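Side-chain contacts in hypothetical glycoside hydrolase (Parabacteroides distasonis, PDB 3TAW), which is of unknown function but is built as a five-bladed beta-propeller, a fold shared by many glycoside hydrolases and their relatives: residues W12-F17 and N332-Y337; E47-N52 and S314-A319; K231-R236 and L260-K265; N266-K271 and P277-C282; P303-T308 and L336-A341. All blocks are in the same frame, centred on the assembly; numbering follows the deposited sequence.

Contact 1 of 5, residues W12-F17 and N332-Y337. With EDO (1,2-ethanediol), chain J.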
# COMPACT_ATOMS: atom_id res chain seq x y z
N TRP A 12 9.70 19.34 4.14
CA TRP A 12 8.51 18.62 4.62
C TRP A 12 8.51 17.13 4.28
O TRP A 12 7.73 16.38 4.88
CB TRP A 12 7.22 19.22 4.02
CG TRP A 12 7.21 19.27 2.51
CD1 TRP A 12 7.60 20.33 1.72
CD2 TRP A 12 6.81 18.23 1.60
NE1 TRP A 12 7.47 20.01 0.39
CE2 TRP A 12 6.97 18.73 0.28
CE3 TRP A 12 6.32 16.93 1.76
CZ2 TRP A 12 6.69 17.97 -0.85
CZ3 TRP A 12 6.01 16.18 0.62
CH2 TRP A 12 6.19 16.71 -0.66
N CYS A 13 9.30 16.71 3.30
CA CYS A 13 9.19 15.33 2.81
C CYS A 13 9.97 14.35 3.67
O CYS A 13 10.88 14.72 4.40
CB CYS A 13 9.57 15.23 1.33
SG CYS A 13 11.31 15.12 0.97
N LEU A 14 9.58 13.09 3.60
CA LEU A 14 10.29 12.05 4.34
C LEU A 14 11.29 11.42 3.37
O LEU A 14 11.00 10.45 2.67
CB LEU A 14 9.32 11.02 4.91
CG LEU A 14 9.96 9.93 5.79
CD1 LEU A 14 10.60 10.55 7.03
CD2 LEU A 14 8.91 8.91 6.18
N ASP A 15 12.47 12.02 3.32
CA ASP A 15 13.55 11.54 2.47
C ASP A 15 14.69 11.05 3.36
O ASP A 15 14.47 10.74 4.53
CB ASP A 15 13.95 12.61 1.44
CG ASP A 15 14.45 13.91 2.05
OD1 ASP A 15 14.56 14.05 3.29
OD2 ASP A 15 14.72 14.83 1.23
N GLY A 16 15.89 10.95 2.82
CA GLY A 16 17.01 10.39 3.57
C GLY A 16 17.03 8.86 3.57
O GLY A 16 17.77 8.26 4.34
N PHE A 17 16.23 8.24 2.71
CA PHE A 17 16.18 6.77 2.68
C PHE A 17 17.42 6.18 2.03
O PHE A 17 17.93 6.70 1.02
CB PHE A 17 14.93 6.27 1.98
CG PHE A 17 13.71 6.35 2.83
CD1 PHE A 17 13.55 5.48 3.89
CD2 PHE A 17 12.75 7.33 2.60
CE1 PHE A 17 12.42 5.55 4.70
CE2 PHE A 17 11.62 7.41 3.40
CZ PHE A 17 11.45 6.53 4.46
N ASN A 332 13.69 4.44 16.60
CA ASN A 332 14.10 5.79 16.24
C ASN A 332 14.47 6.02 14.77
O ASN A 332 15.12 7.03 14.43
CB ASN A 332 15.20 6.28 17.20
CG ASN A 332 14.64 6.55 18.59
OD1 ASN A 332 13.85 7.48 18.77
ND2 ASN A 332 14.99 5.73 19.53
N LYS A 333 14.01 5.12 13.91
CA LYS A 333 14.22 5.27 12.46
C LYS A 333 12.95 4.91 11.68
O LYS A 333 12.07 4.19 12.18
CB LYS A 333 15.35 4.34 11.99
CG LYS A 333 16.73 4.58 12.62
CD LYS A 333 17.73 3.53 12.09
CE LYS A 333 19.16 3.73 12.61
NZ LYS A 333 19.98 4.58 11.68
N TRP A 334 12.89 5.35 10.43
CA TRP A 334 11.81 4.97 9.54
C TRP A 334 12.25 3.81 8.67
O TRP A 334 13.31 3.87 8.05
CB TRP A 334 11.43 6.12 8.64
CG TRP A 334 10.83 7.25 9.36
CD1 TRP A 334 11.47 8.35 9.81
CD2 TRP A 334 9.45 7.40 9.72
NE1 TRP A 334 10.59 9.19 10.44
CE2 TRP A 334 9.34 8.65 10.39
CE3 TRP A 334 8.32 6.61 9.56
CZ2 TRP A 334 8.13 9.11 10.89
CZ3 TRP A 334 7.10 7.09 10.06
CH2 TRP A 334 7.04 8.33 10.72
N TYR A 335 11.43 2.76 8.64
CA TYR A 335 11.63 1.60 7.79
C TYR A 335 10.51 1.57 6.75
O TYR A 335 9.33 1.49 7.10
CB TYR A 335 11.61 0.32 8.62
CG TYR A 335 12.78 0.21 9.57
CD1 TYR A 335 12.77 0.87 10.80
CD2 TYR A 335 13.91 -0.53 9.23
CE1 TYR A 335 13.86 0.78 11.66
CE2 TYR A 335 15.00 -0.62 10.09
CZ TYR A 335 14.96 0.04 11.32
OH TYR A 335 16.06 -0.03 12.19
N LEU A 336 10.91 1.67 5.49
CA LEU A 336 10.03 1.73 4.32
C LEU A 336 10.13 0.42 3.55
O LEU A 336 11.21 0.04 3.14
CB LEU A 336 10.48 2.89 3.42
CG LEU A 336 9.72 3.06 2.10
CD1 LEU A 336 8.26 3.48 2.37
CD2 LEU A 336 10.44 4.04 1.18
N TYR A 337 8.99 -0.28 3.40
CA TYR A 337 8.92 -1.58 2.73
C TYR A 337 8.24 -1.40 1.39
O TYR A 337 7.19 -0.75 1.30
CB TYR A 337 8.20 -2.61 3.60
CG TYR A 337 9.02 -2.87 4.85
CD1 TYR A 337 10.13 -3.72 4.81
CD2 TYR A 337 8.78 -2.17 6.02
CE1 TYR A 337 10.93 -3.90 5.93
CE2 TYR A 337 9.59 -2.33 7.15
CZ TYR A 337 10.65 -3.21 7.11
OH TYR A 337 11.46 -3.33 8.23
C1 EDO J . 9.38 2.85 18.42
O1 EDO J . 10.13 1.61 18.40
C2 EDO J . 10.18 3.99 17.78
O2 EDO J . 11.45 4.24 18.42

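Contact 2 of 5, residues E47-N52 and S314-A319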
# COMPACT_ATOMS: atom_id res chain seq x y z
N GLU A 47 5.18 -19.38 -3.76
CA GLU A 47 6.20 -19.97 -4.62
C GLU A 47 6.68 -19.06 -5.74
O GLU A 47 7.80 -19.18 -6.19
CB GLU A 47 5.62 -21.26 -5.21
CG GLU A 47 6.48 -21.99 -6.18
CD GLU A 47 5.89 -23.35 -6.49
OE1 GLU A 47 4.78 -23.39 -7.04
OE2 GLU A 47 6.52 -24.37 -6.12
N SER A 48 5.84 -18.14 -6.20
CA SER A 48 6.17 -17.37 -7.41
C SER A 48 6.78 -16.00 -7.14
O SER A 48 7.84 -15.67 -7.66
CB SER A 48 4.94 -17.22 -8.28
OG SER A 48 5.30 -16.68 -9.56
N ASP A 49 6.10 -15.20 -6.33
CA ASP A 49 6.50 -13.80 -6.11
C ASP A 49 6.01 -13.35 -4.74
O ASP A 49 4.94 -13.74 -4.32
CB ASP A 49 5.92 -12.91 -7.19
CG ASP A 49 6.48 -13.22 -8.59
OD1 ASP A 49 7.61 -12.80 -8.88
OD2 ASP A 49 5.77 -13.89 -9.39
N THR A 50 6.80 -12.53 -4.05
CA THR A 50 6.47 -12.01 -2.72
C THR A 50 6.81 -10.52 -2.76
O THR A 50 7.98 -10.16 -2.84
CB THR A 50 7.29 -12.70 -1.61
OG1 THR A 50 8.69 -12.68 -1.94
CG2 THR A 50 6.81 -14.15 -1.42
N PHE A 51 5.78 -9.67 -2.70
CA PHE A 51 5.99 -8.26 -3.01
C PHE A 51 4.97 -7.37 -2.29
O PHE A 51 4.50 -7.78 -1.23
CB PHE A 51 6.04 -8.06 -4.56
CG PHE A 51 4.80 -8.53 -5.33
CD1 PHE A 51 4.49 -9.90 -5.47
CD2 PHE A 51 4.02 -7.61 -6.01
CE1 PHE A 51 3.38 -10.30 -6.18
CE2 PHE A 51 2.91 -8.02 -6.77
CZ PHE A 51 2.59 -9.36 -6.86
N ASN A 52 4.76 -6.15 -2.79
CA ASN A 52 3.74 -5.17 -2.33
C ASN A 52 3.26 -5.38 -0.91
O ASN A 52 2.17 -5.92 -0.68
CB ASN A 52 2.58 -5.12 -3.32
CG ASN A 52 3.01 -4.58 -4.67
OD1 ASN A 52 4.20 -4.30 -4.85
ND2 ASN A 52 2.07 -4.44 -5.62
N SER A 314 13.64 -5.05 -12.99
CA SER A 314 12.88 -6.00 -13.79
C SER A 314 12.52 -7.24 -12.98
O SER A 314 13.28 -7.68 -12.13
CB SER A 314 13.68 -6.38 -15.04
OG SER A 314 12.92 -7.16 -15.95
N GLY A 315 11.33 -7.78 -13.23
CA GLY A 315 10.87 -8.99 -12.57
C GLY A 315 9.54 -9.36 -13.17
O GLY A 315 9.35 -9.21 -14.39
N GLN A 316 8.59 -9.79 -12.34
CA GLN A 316 7.26 -10.11 -12.85
C GLN A 316 6.69 -8.93 -13.63
O GLN A 316 6.02 -9.11 -14.65
CB GLN A 316 6.29 -10.52 -11.73
CG GLN A 316 4.88 -10.76 -12.30
CD GLN A 316 3.80 -11.20 -11.32
OE1 GLN A 316 2.76 -11.70 -11.78
NE2 GLN A 316 3.99 -10.98 -10.01
N TYR A 317 6.95 -7.73 -13.13
CA TYR A 317 6.69 -6.50 -13.86
C TYR A 317 7.98 -6.12 -14.58
O TYR A 317 8.96 -5.76 -13.94
CB TYR A 317 6.25 -5.38 -12.91
CG TYR A 317 5.85 -4.13 -13.67
CD1 TYR A 317 4.69 -4.11 -14.44
CD2 TYR A 317 6.67 -3.02 -13.67
CE1 TYR A 317 4.35 -2.99 -15.19
CE2 TYR A 317 6.33 -1.88 -14.39
CZ TYR A 317 5.16 -1.87 -15.13
OH TYR A 317 4.82 -0.74 -15.84
N PRO A 318 7.98 -6.23 -15.91
CA PRO A 318 9.27 -6.10 -16.60
C PRO A 318 9.95 -4.73 -16.58
O PRO A 318 11.18 -4.69 -16.69
CB PRO A 318 8.97 -6.52 -18.05
CG PRO A 318 7.49 -6.69 -18.16
CD PRO A 318 6.90 -6.71 -16.79
N ALA A 319 9.20 -3.63 -16.46
CA ALA A 319 9.77 -2.28 -16.54
C ALA A 319 10.31 -1.79 -15.19
O ALA A 319 10.93 -0.75 -15.13
CB ALA A 319 8.74 -1.28 -17.08

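Contact 3 of 5, residues K231-R236 and L260-K265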
# COMPACT_ATOMS: atom_id res chain seq x y z
N LYS A 231 -10.83 14.39 -8.17
CA LYS A 231 -9.41 14.12 -8.37
C LYS A 231 -8.57 15.14 -7.62
O LYS A 231 -8.50 16.30 -8.02
CB LYS A 231 -9.08 14.16 -9.86
CG LYS A 231 -9.72 13.03 -10.66
CD LYS A 231 -9.55 13.29 -12.16
CE LYS A 231 -10.50 12.45 -13.00
NZ LYS A 231 -10.40 12.84 -14.44
N LEU A 232 -7.94 14.73 -6.52
CA LEU A 232 -7.07 15.65 -5.76
C LEU A 232 -5.80 16.02 -6.53
O LEU A 232 -5.34 17.18 -6.50
CB LEU A 232 -6.70 15.02 -4.40
CG LEU A 232 -7.76 15.17 -3.30
CD1 LEU A 232 -9.09 14.55 -3.65
CD2 LEU A 232 -7.22 14.56 -1.98
N PHE A 233 -5.24 15.03 -7.21
CA PHE A 233 -4.25 15.28 -8.24
C PHE A 233 -4.19 14.09 -9.18
O PHE A 233 -4.88 13.07 -8.97
CB PHE A 233 -2.88 15.74 -7.71
CG PHE A 233 -2.06 14.69 -6.97
CD1 PHE A 233 -1.21 13.81 -7.64
CD2 PHE A 233 -2.05 14.67 -5.58
CE1 PHE A 233 -0.41 12.92 -6.94
CE2 PHE A 233 -1.25 13.75 -4.88
CZ PHE A 233 -0.44 12.88 -5.55
N SER A 234 -3.45 14.27 -10.26
CA SER A 234 -3.50 13.35 -11.38
C SER A 234 -2.12 13.20 -12.00
O SER A 234 -1.21 14.02 -11.76
CB SER A 234 -4.45 13.89 -12.45
OG SER A 234 -5.76 14.09 -11.97
N PRO A 235 -1.95 12.17 -12.84
CA PRO A 235 -0.74 12.06 -13.62
C PRO A 235 -0.49 13.30 -14.46
O PRO A 235 -1.42 13.95 -14.88
CB PRO A 235 -0.99 10.83 -14.49
CG PRO A 235 -2.00 10.03 -13.71
CD PRO A 235 -2.88 11.05 -13.11
N ARG A 236 0.77 13.62 -14.67
CA ARG A 236 1.15 14.89 -15.27
C ARG A 236 2.26 14.75 -16.30
O ARG A 236 3.26 14.05 -16.10
CB ARG A 236 1.56 15.87 -14.18
CG ARG A 236 2.60 15.36 -13.28
CD ARG A 236 3.04 16.31 -12.21
NE ARG A 236 4.02 15.61 -11.39
CZ ARG A 236 4.79 16.15 -10.44
NH1 ARG A 236 4.72 17.46 -10.14
NH2 ARG A 236 5.63 15.35 -9.79
N LEU A 260 1.91 12.33 1.86
CA LEU A 260 1.47 11.13 1.16
C LEU A 260 2.59 10.60 0.28
O LEU A 260 3.00 11.27 -0.65
CB LEU A 260 0.23 11.42 0.31
CG LEU A 260 -0.30 10.30 -0.58
CD1 LEU A 260 -0.86 9.14 0.31
CD2 LEU A 260 -1.35 10.81 -1.64
N LEU A 261 3.09 9.41 0.60
CA LEU A 261 3.99 8.69 -0.27
C LEU A 261 3.15 7.95 -1.31
O LEU A 261 2.14 7.32 -0.99
CB LEU A 261 4.86 7.70 0.51
CG LEU A 261 6.14 8.23 1.17
CD1 LEU A 261 5.88 9.36 2.18
CD2 LEU A 261 6.95 7.12 1.86
N TYR A 262 3.55 8.05 -2.57
CA TYR A 262 2.80 7.42 -3.66
C TYR A 262 3.75 6.94 -4.74
O TYR A 262 4.95 7.24 -4.72
CB TYR A 262 1.73 8.39 -4.18
CG TYR A 262 2.25 9.54 -5.00
CD1 TYR A 262 2.66 10.74 -4.40
CD2 TYR A 262 2.32 9.46 -6.40
CE1 TYR A 262 3.13 11.78 -5.14
CE2 TYR A 262 2.78 10.52 -7.16
CZ TYR A 262 3.19 11.68 -6.52
OH TYR A 262 3.65 12.74 -7.25
N ASN A 263 3.20 6.17 -5.66
CA ASN A 263 3.91 5.49 -6.72
C ASN A 263 3.52 6.05 -8.08
O ASN A 263 2.34 6.04 -8.44
CB ASN A 263 3.58 4.02 -6.62
CG ASN A 263 4.02 3.43 -5.29
OD1 ASN A 263 5.22 3.32 -5.04
ND2 ASN A 263 3.06 3.10 -4.40
N GLY A 264 4.50 6.56 -8.79
CA GLY A 264 4.30 7.15 -10.12
C GLY A 264 4.73 6.21 -11.20
O GLY A 264 5.84 5.70 -11.14
N LYS A 265 3.88 5.99 -12.20
CA LYS A 265 4.29 5.22 -13.36
C LYS A 265 4.67 6.20 -14.48
O LYS A 265 3.89 7.10 -14.80
CB LYS A 265 3.18 4.30 -13.84
CG LYS A 265 3.60 3.47 -15.06
CD LYS A 265 2.53 2.45 -15.48
CE LYS A 265 2.87 1.78 -16.80
NZ LYS A 265 1.81 0.77 -17.20

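Contact 4 of 5, residues N266-K271 and P277-C282. With EDO (1,2-ethanediol), chain R.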
# COMPACT_ATOMS: atom_id res chain seq x y z
N ASN A 266 5.83 5.99 -15.08
CA ASN A 266 6.37 6.87 -16.13
C ASN A 266 5.83 6.55 -17.52
O ASN A 266 5.95 5.45 -18.03
CB ASN A 266 7.90 6.81 -16.10
CG ASN A 266 8.58 7.98 -16.79
OD1 ASN A 266 8.04 9.08 -16.87
ND2 ASN A 266 9.81 7.75 -17.26
N GLU A 267 5.19 7.53 -18.13
CA GLU A 267 4.77 7.40 -19.52
C GLU A 267 6.01 7.24 -20.40
O GLU A 267 7.00 7.96 -20.21
CB GLU A 267 3.96 8.65 -19.93
CG GLU A 267 3.28 8.55 -21.29
CD GLU A 267 2.23 7.46 -21.38
OE1 GLU A 267 1.51 7.20 -20.41
OE2 GLU A 267 2.07 6.87 -22.46
N PRO A 268 5.99 6.29 -21.35
CA PRO A 268 7.12 6.24 -22.27
C PRO A 268 7.24 7.52 -23.11
O PRO A 268 6.22 8.14 -23.44
CB PRO A 268 6.79 5.06 -23.20
CG PRO A 268 5.80 4.22 -22.44
CD PRO A 268 5.01 5.21 -21.61
N GLY A 269 8.47 7.91 -23.44
CA GLY A 269 8.70 8.94 -24.45
C GLY A 269 8.58 10.33 -23.87
O GLY A 269 8.68 10.53 -22.66
N GLU A 270 8.34 11.30 -24.74
CA GLU A 270 8.55 12.69 -24.36
C GLU A 270 7.52 13.25 -23.40
O GLU A 270 7.76 14.27 -22.76
CB GLU A 270 8.67 13.59 -25.61
CG GLU A 270 9.96 13.33 -26.40
CD GLU A 270 11.22 13.42 -25.53
OE1 GLU A 270 11.26 14.27 -24.61
OE2 GLU A 270 12.17 12.63 -25.77
N LYS A 271 6.37 12.59 -23.27
CA LYS A 271 5.36 13.07 -22.34
C LYS A 271 5.55 12.50 -20.93
O LYS A 271 4.81 12.84 -20.02
CB LYS A 271 3.95 12.83 -22.88
CG LYS A 271 3.61 13.70 -24.10
CD LYS A 271 4.11 15.15 -23.93
CE LYS A 271 3.71 16.02 -25.12
NZ LYS A 271 3.99 17.48 -24.93
N PRO A 277 13.32 5.21 -16.51
CA PRO A 277 12.91 4.23 -17.51
C PRO A 277 11.41 4.28 -17.85
O PRO A 277 10.57 4.49 -16.98
CB PRO A 277 13.29 2.89 -16.85
CG PRO A 277 14.45 3.26 -15.96
CD PRO A 277 14.06 4.59 -15.40
N ALA A 278 11.10 4.09 -19.12
CA ALA A 278 9.73 3.99 -19.59
C ALA A 278 8.97 2.93 -18.81
O ALA A 278 9.51 1.86 -18.57
CB ALA A 278 9.74 3.63 -21.09
N ASN A 279 7.74 3.26 -18.41
CA ASN A 279 6.81 2.37 -17.71
C ASN A 279 7.22 1.98 -16.29
O ASN A 279 6.53 1.22 -15.64
CB ASN A 279 6.52 1.12 -18.55
CG ASN A 279 5.76 1.43 -19.82
OD1 ASN A 279 4.77 2.18 -19.79
ND2 ASN A 279 6.20 0.85 -20.96
N SER A 280 8.33 2.53 -15.79
CA SER A 280 8.78 2.15 -14.44
C SER A 280 7.95 2.88 -13.40
O SER A 280 7.43 3.97 -13.66
CB SER A 280 10.27 2.42 -14.25
OG SER A 280 10.58 3.81 -14.21
N TYR A 281 7.85 2.27 -12.21
CA TYR A 281 7.23 2.92 -11.06
C TYR A 281 8.32 3.43 -10.12
O TYR A 281 9.09 2.62 -9.55
CB TYR A 281 6.32 1.96 -10.30
CG TYR A 281 5.01 1.53 -10.94
CD1 TYR A 281 4.98 0.76 -12.09
CD2 TYR A 281 3.80 1.81 -10.31
CE1 TYR A 281 3.77 0.32 -12.64
CE2 TYR A 281 2.60 1.38 -10.84
CZ TYR A 281 2.58 0.62 -11.99
OH TYR A 281 1.39 0.18 -12.49
N CYS A 282 8.37 4.75 -9.94
CA CYS A 282 9.29 5.41 -9.02
C CYS A 282 8.43 6.14 -8.01
O CYS A 282 7.37 6.62 -8.35
CB CYS A 282 10.16 6.40 -9.76
SG CYS A 282 11.13 5.69 -11.12
C1 EDO R . 1.87 17.99 -28.44
O1 EDO R . 2.00 16.85 -27.58
C2 EDO R . 2.23 19.23 -27.64
O2 EDO R . 3.43 19.02 -26.88

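Contact 5 of 5, residues P303-T308 and L336-A341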
# COMPACT_ATOMS: atom_id res chain seq x y z
N PRO A 303 11.42 11.62 -8.22
CA PRO A 303 11.14 10.57 -7.23
C PRO A 303 12.20 10.52 -6.13
O PRO A 303 13.35 10.88 -6.37
CB PRO A 303 11.17 9.28 -8.07
CG PRO A 303 11.97 9.61 -9.27
CD PRO A 303 11.79 11.07 -9.53
N PHE A 304 11.79 10.10 -4.94
CA PHE A 304 12.72 9.99 -3.80
C PHE A 304 13.27 8.56 -3.75
O PHE A 304 14.19 8.30 -3.01
CB PHE A 304 12.08 10.36 -2.47
CG PHE A 304 11.11 9.35 -1.95
CD1 PHE A 304 9.80 9.34 -2.36
CD2 PHE A 304 11.50 8.42 -1.01
CE1 PHE A 304 8.91 8.40 -1.89
CE2 PHE A 304 10.61 7.49 -0.50
CZ PHE A 304 9.30 7.48 -0.95
N LEU A 305 12.70 7.66 -4.54
CA LEU A 305 13.17 6.27 -4.64
C LEU A 305 12.91 5.80 -6.07
O LEU A 305 11.83 6.04 -6.59
CB LEU A 305 12.42 5.39 -3.66
CG LEU A 305 12.97 3.98 -3.36
CD1 LEU A 305 14.24 4.06 -2.50
CD2 LEU A 305 11.89 3.14 -2.64
N GLN A 306 13.88 5.14 -6.69
CA GLN A 306 13.72 4.63 -8.05
C GLN A 306 14.38 3.26 -8.18
O GLN A 306 15.27 2.94 -7.39
CB GLN A 306 14.31 5.61 -9.09
CG GLN A 306 15.83 5.73 -9.04
CD GLN A 306 16.40 6.58 -10.19
OE1 GLN A 306 17.03 7.59 -9.93
NE2 GLN A 306 16.18 6.17 -11.43
N PRO A 307 13.93 2.44 -9.14
CA PRO A 307 14.60 1.14 -9.33
C PRO A 307 16.09 1.31 -9.60
O PRO A 307 16.50 2.09 -10.48
CB PRO A 307 13.87 0.54 -10.52
CG PRO A 307 12.51 1.15 -10.45
CD PRO A 307 12.76 2.58 -10.03
N THR A 308 16.90 0.59 -8.82
CA THR A 308 18.35 0.73 -8.84
C THR A 308 19.02 -0.62 -8.92
O THR A 308 19.82 -0.86 -9.84
CB THR A 308 18.81 1.49 -7.59
OG1 THR A 308 18.12 2.76 -7.55
CG2 THR A 308 20.34 1.71 -7.60
N LEU A 336 10.91 1.67 5.49
CA LEU A 336 10.03 1.73 4.32
C LEU A 336 10.13 0.42 3.55
O LEU A 336 11.21 0.04 3.14
CB LEU A 336 10.48 2.89 3.42
CG LEU A 336 9.72 3.06 2.10
CD1 LEU A 336 8.26 3.48 2.37
CD2 LEU A 336 10.44 4.04 1.18
N TYR A 337 8.99 -0.28 3.40
CA TYR A 337 8.92 -1.58 2.73
C TYR A 337 8.24 -1.40 1.39
O TYR A 337 7.19 -0.75 1.30
CB TYR A 337 8.20 -2.61 3.60
CG TYR A 337 9.02 -2.87 4.85
CD1 TYR A 337 10.13 -3.72 4.81
CD2 TYR A 337 8.78 -2.17 6.02
CE1 TYR A 337 10.93 -3.90 5.93
CE2 TYR A 337 9.59 -2.33 7.15
CZ TYR A 337 10.65 -3.21 7.11
OH TYR A 337 11.46 -3.33 8.23
N TYR A 338 8.86 -1.94 0.35
CA TYR A 338 8.37 -1.75 -0.99
C TYR A 338 8.48 -3.01 -1.83
O TYR A 338 9.36 -3.88 -1.60
CB TYR A 338 9.08 -0.55 -1.64
CG TYR A 338 10.59 -0.63 -1.75
CD1 TYR A 338 11.41 -0.19 -0.71
CD2 TYR A 338 11.20 -1.09 -2.91
CE1 TYR A 338 12.78 -0.24 -0.81
CE2 TYR A 338 12.58 -1.14 -3.02
CZ TYR A 338 13.36 -0.70 -1.98
OH TYR A 338 14.73 -0.74 -2.07
N GLY A 339 7.61 -3.11 -2.82
CA GLY A 339 7.65 -4.20 -3.79
C GLY A 339 8.75 -3.91 -4.80
O GLY A 339 8.96 -2.75 -5.18
N CYS A 340 9.43 -4.96 -5.25
CA CYS A 340 10.50 -4.85 -6.27
C CYS A 340 10.07 -5.57 -7.53
O CYS A 340 10.05 -6.81 -7.56
CB CYS A 340 11.79 -5.48 -5.77
SG CYS A 340 12.43 -4.73 -4.24
N ALA A 341 9.66 -4.80 -8.53
CA ALA A 341 9.26 -5.34 -9.84
C ALA A 341 8.22 -6.47 -9.75
O ALA A 341 8.26 -7.44 -10.52
CB ALA A 341 10.51 -5.77 -10.66

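Contact 1 of 5, residues W12-F17 and N332-Y337
The branched end of L14 sits as a bump on one face of the W334 indole: CD1 lies 3.8 Å from the centroid of the five-membered ring and 18° off its normal, while L14 CD2 rests 3.9 Å from W334 CD2, near the junction with the six-membered ring. With CG turned away from the backbone N (chi1 -176°), both methyls of L14 are laid over this one face. W334 and L336 are two residues apart on strand 333-340, the middle strand of the antiparallel sheet that forms the last propeller blade, and both point to the same side, into the hollow filled by the N-terminal segment 12-17. There the fit is reversed: the F17 ring offers its face, and L336 CD2 stands over its centre, 4.0 Å from the centroid and 3° off the normal. The rim of the same ring drops against the strand, with F17 CE1 3.5 Å from L336 CB and 4.1 Å from W334 CB. L354 and L327 flank L14 and W334 beyond the two segments.

Contact 2 of 5, residues E47-N52 and S314-A319
The D49 carboxylate and the Q316 amide lie almost parallel, their planes 16° apart, whereas the F51 ring is turned 75° from that amide; Q316 NE2 comes obliquely to the ring, 3.8 Å from F51 CZ. At its edge, in plane, the F51 ring has the carbonyl carbon of D49. All three groups belong to a junction of the beta-propeller, where strand 49-58 of the first blade meets the loop between helix 310-313 and strand 322-330 of the last, beside what is probably a pocket, since N52 ND2 is hydrogen-bonded to an unidentified ligand there. S48 and D49 form a classic beta bulge opposite E69. Q316 reaches across as a straight arm, with CG anti to the backbone N and an extended chain beyond it. Although Q316 NE2 comes within 3.5 Å of D49 OD2, the angle is too poor for a hydrogen bond; the amide nitrogen instead donates to D342 O and E69 OE1. The carboxylate is also engaged elsewhere: OD2 forms a salt bridge with R79, and OD1 is hydrogen-bonded to the S343 hydroxyl. S48 OG donates to D49 OD2 at 2.8 Å, meeting it from above the carboxylate plane, 48° out of it.

Contact 3 of 5, residues K231-R236 and L260-K265
A beta-propeller blade containing strand 257-265 is covered here by the long loop that reaches it from strand 220-221, and an edge-to-face aromatic pair joins the two. F233 follows L232 in a classic beta bulge opposite V208, which ties this loop by backbone bonds to the residue just before strand 209-213. From there F233 directs its ring edge at one face of Y262: the centroids are 5.1 Å apart and the planes stand at 64°. Two edge atoms do the touching, F233 CZ at 3.8 Å from Y262 CE1 and F233 CE1 at 3.8 Å from Y262 CZ, displaced from the ring centre toward its rim. The two side chains come from opposite directions. Two residues earlier on the strand, L260 CD2 is a looser neighbour, 4.4 Å from F233 CE2. At the hydroxyl end D241 organises the polar groups, one carboxylate oxygen in a salt bridge with R236 NE and the other hydrogen-bonded to Y262 OH. The extended R236 side chain crosses that of Y262 with guanidinium and ring planes 57° apart, and R236 NH2 stops 4.1 Å from Y262 OH, too far for a hydrogen bond.

Contact 4 of 5, residues N266-K271 and P277-C282
N266 is gripped through both its backbone polar atoms: its N donates to S280 O at 2.9 Å (N-H...O angle 159°), and its O accepts from N279 N, also at 2.9 Å but more bent (138°). Its side chain turns toward the opposing turn, where N266 ND2 adds a weak bond to P277 O at 3.4 Å; the stronger partner of this amide is D273 O, which helps to fix its orientation. P277 O is the meeting point of the type II beta turn P277-S280. S280 N and S280 OG both reach it from the same face of its plane, OG at 2.9 Å, so the serine side chain reinforces the turn bond. Farther out, the contact becomes more exposed: P268 CB makes an apolar contact with A278 CB at 3.9 Å. Separately, the amide end of N279 crosses the proline ring in van der Waals contact, P268 CG being 3.5 Å from N279 OD1. The bonds from N266 to the type II turn close the neck of the long loop between antiparallel neighbours 257-265 and 281-288, an elaborated beta-hairpin within a propeller blade.

Contact 5 of 5, residues P303-T308 and L336-A341
L305 sets its CD2 methyl squarely over one face of the Y338 ring, 3.9 Å from the centroid and 11° off the normal, so this CH-pi contact is centred on the ring. The side chains cross at a slant, with L305 CG anti to its backbone N (chi1 -166°), a torsion that carries the methyl out to the tyrosine. The same methyl also touches the strand two residues earlier, L305 CD2 being 4.2 Å from L336 CD2. The F304 and L336 side chains approach each other from opposite directions, the ring presenting its edge: F304 CE2 is 3.8 Å from L336 CD2, which lies near the ring plane. The L336 methyl is thus bordered by two successive loop residues. At the far end of the tyrosine, Y338 OH is hydrogen-bonded to E312 of helix 310-313, which follows the loop. V322 and V324 of the adjacent strand pack alongside L305. Backbone hydrogen bonds of F304 and L305 with A283 hold the loop to strand 281-288 while its side chains lie on strand 333-340, consistent with the apolar interface between successive blades of a beta-propeller.

From the N terminus, contact 1 opens first and spans nearly the whole chain, bringing residues 12-17 onto strand 333-340 of the last blade. Contact 2, wholly within that span, joins the first blade to the loop before strand 322-330. Inside contact 2, in series, contact 3 brings a loop onto strand 257-265 and contact 4 closes the loop from there to strand 281-288; G264 N is hydrogen-bonded to C282 O between them. Contact 5 opens within contact 2 but closes beyond it, so the two cross, and Y317 N is hydrogen-bonded to A341 O where they meet. It finishes on the same strand as contact 1, sharing L336, with F17 packed on F304. L261 of contact 3 touches F304 and L336, linking the sheet of strand 257-265 to that of strand 333-340.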